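Local coordinates for protein glycoside hydrolase family 5 (PDB 6LA0) that hydrolyses rutinosides as a secreted fungal family 5 glycoside hydrolase and may also release glucose from beta-1,3-glucans, at residues E273-R278 and I301-Q306. Numbering follows the deposited sequence.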
loop_
_atom_site.group_PDB
_atom_site.type_symbol
_atom_site.label_atom_id
_atom_site.label_comp_id
_atom_site.label_asym_id
_atom_site.label_seq_id
_atom_site.Cartn_x
_atom_site.Cartn_y
_atom_site.Cartn_z
ATOM N N GLU A 273 -23.411 4.551 10.286
ATOM C CA GLU A 273 -23.927 4.285 11.626
ATOM C C GLU A 273 -23.356 3.003 12.205
ATOM O O GLU A 273 -22.774 3.013 13.299
ATOM C CB GLU A 273 -25.443 4.200 11.569
ATOM C CG GLU A 273 -26.019 4.213 12.994
ATOM C CD GLU A 273 -26.768 2.954 13.458
ATOM O OE1 GLU A 273 -27.648 2.451 12.726
ATOM O OE2 GLU A 273 -26.584 2.599 14.641
ATOM N N THR A 274 -23.395 1.924 11.427
ATOM C CA THR A 274 -23.051 0.589 11.905
ATOM C C THR A 274 -21.607 0.214 11.624
ATOM O O THR A 274 -21.194 -0.914 11.928
ATOM C CB THR A 274 -23.988 -0.439 11.271
ATOM O OG1 THR A 274 -23.917 -0.323 9.850
ATOM C CG2 THR A 274 -25.453 -0.196 11.734
ATOM N N LEU A 275 -20.837 1.136 11.046
ATOM C CA LEU A 275 -19.468 0.798 10.677
ATOM C C LEU A 275 -18.596 0.375 11.854
ATOM O O LEU A 275 -17.810 -0.569 11.673
ATOM C CB LEU A 275 -18.814 1.963 9.926
ATOM C CG LEU A 275 -17.379 1.699 9.486
ATOM C CD1 LEU A 275 -17.285 0.481 8.551
ATOM C CD2 LEU A 275 -16.840 2.961 8.825
ATOM N N PRO A 276 -18.652 0.998 13.045
ATOM C CA PRO A 276 -17.697 0.594 14.099
ATOM C C PRO A 276 -17.780 -0.873 14.478
ATOM O O PRO A 276 -16.737 -1.519 14.655
ATOM C CB PRO A 276 -18.070 1.502 15.281
ATOM C CG PRO A 276 -18.701 2.710 14.635
ATOM C CD PRO A 276 -19.469 2.156 13.478
ATOM N N ALA A 277 -18.991 -1.416 14.620
ATOM C CA ALA A 277 -19.129 -2.847 14.891
ATOM C C ALA A 277 -18.364 -3.673 13.861
ATOM O O ALA A 277 -17.680 -4.641 14.212
ATOM C CB ALA A 277 -20.611 -3.241 14.915
ATOM N N ARG A 278 -18.444 -3.285 12.585
ATOM C CA ARG A 278 -17.747 -4.039 11.543
ATOM C C ARG A 278 -16.239 -3.874 11.649
ATOM O O ARG A 278 -15.488 -4.835 11.429
ATOM C CB ARG A 278 -18.218 -3.603 10.156
ATOM C CG ARG A 278 -18.330 -4.762 9.172
ATOM C CD ARG A 278 -19.398 -5.759 9.635
ATOM N NE ARG A 278 -20.755 -5.236 9.492
ATOM C CZ ARG A 278 -21.485 -5.318 8.380
ATOM N NH1 ARG A 278 -20.987 -5.894 7.290
ATOM N NH2 ARG A 278 -22.720 -4.818 8.357
ATOM N N ILE A 301 -12.827 4.609 5.449
ATOM C CA ILE A 301 -14.119 4.608 6.145
ATOM C C ILE A 301 -15.328 4.756 5.220
ATOM O O ILE A 301 -16.456 4.803 5.728
ATOM C CB ILE A 301 -14.202 5.698 7.240
ATOM C CG1 ILE A 301 -14.051 7.107 6.641
ATOM C CG2 ILE A 301 -13.196 5.414 8.360
ATOM C CD1 ILE A 301 -14.656 8.227 7.492
ATOM N N GLN A 302 -15.157 4.831 3.901
ATOM C CA GLN A 302 -16.346 4.930 3.055
ATOM C C GLN A 302 -17.097 3.611 3.075
ATOM O O GLN A 302 -16.494 2.547 2.922
ATOM C CB GLN A 302 -16.007 5.287 1.607
ATOM C CG GLN A 302 -17.278 5.465 0.782
ATOM C CD GLN A 302 -17.099 5.296 -0.708
ATOM O OE1 GLN A 302 -16.028 5.579 -1.272
ATOM N NE2 GLN A 302 -18.158 4.837 -1.369
ATOM N N THR A 303 -18.415 3.675 3.272
ATOM C CA THR A 303 -19.250 2.484 3.259
ATOM C C THR A 303 -20.067 2.468 1.975
ATOM O O THR A 303 -20.182 3.479 1.279
ATOM C CB THR A 303 -20.163 2.439 4.491
ATOM O OG1 THR A 303 -20.996 3.608 4.505
ATOM C CG2 THR A 303 -19.318 2.414 5.758
ATOM N N LEU A 304 -20.612 1.301 1.637
ATOM C CA LEU A 304 -21.412 1.244 0.421
ATOM C C LEU A 304 -22.653 2.125 0.539
ATOM O O LEU A 304 -22.995 2.848 -0.407
ATOM C CB LEU A 304 -21.797 -0.194 0.095
ATOM C CG LEU A 304 -22.693 -0.385 -1.129
ATOM C CD1 LEU A 304 -22.012 0.155 -2.382
ATOM C CD2 LEU A 304 -23.036 -1.853 -1.295
ATOM N N TYR A 305 -23.314 2.119 1.705
ATOM C CA TYR A 305 -24.579 2.831 1.900
ATOM C C TYR A 305 -24.486 3.914 2.973
ATOM O O TYR A 305 -23.663 3.841 3.890
ATOM C CB TYR A 305 -25.705 1.858 2.283
ATOM C CG TYR A 305 -26.009 0.821 1.234
ATOM C CD1 TYR A 305 -26.475 1.193 -0.018
ATOM C CD2 TYR A 305 -25.815 -0.533 1.491
ATOM C CE1 TYR A 305 -26.750 0.245 -0.983
ATOM C CE2 TYR A 305 -26.092 -1.486 0.529
ATOM C CZ TYR A 305 -26.561 -1.086 -0.703
ATOM O OH TYR A 305 -26.839 -2.019 -1.672
ATOM N N GLN A 306 -25.328 4.944 2.818
ATOM C CA GLN A 306 -25.627 5.939 3.852
ATOM C C GLN A 306 -24.371 6.526 4.501
ATOM O O GLN A 306 -24.181 6.464 5.715
ATOM C CB GLN A 306 -26.550 5.336 4.911
ATOM C CG GLN A 306 -27.949 5.111 4.400
ATOM C CD GLN A 306 -28.872 4.612 5.478
ATOM O OE1 GLN A 306 -29.398 5.397 6.270
ATOM N NE2 GLN A 306 -29.076 3.297 5.521
HETATM O O HOH W 1 -25.234 6.069 8.326
#
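Leu275, in the first turn of helix 275-285, packs against Ile301 and Thr303 near the C-terminal end of strand 294-303, within a beta-alpha-beta unit (strand 257-265, helix 275-285, strand 294-303) of the TIM barrel. Helix and strands run in opposing directions in such a unit, so the start of the helix lies beside the C-terminal end of the strand that follows it. From CB outward, the leucine meets the threonine methyl first, with CB 4.2 Å from Thr303 CG2. CG stands anti to the backbone N (chi1 -179°), and from there the chain forks around that same methyl: Leu275 CD1 and CD2 each lie 4.0 Å from Thr303 CG2, which thus sits against the forked end of the leucine. CD2 alone goes on to Ile301, 3.6 Å from the carbonyl O and 4.1 Å from CB of that residue. Tyr265 of strand 257-265 and Asn315 of helix 312-326 also touch the leucine, placing it in the layer between strands and helices.

The other branch of Thr303 serves the loop beyond the strand. A chi1 of 59° swings Thr303 OG1 back over its own backbone, where the hydroxyl donates to Tyr305 O at 2.7 Å, approaching tilted from the carbonyl plane with a C=O...donor angle of 145°. This bond closes the turn that follows and helps hold the rotation that turns CG2 toward Leu275. Beyond this apolar patch the connection is through water: one molecule accepts from Glu273 N at 3.1 Å and donates to Gln306 O at 2.8 Å.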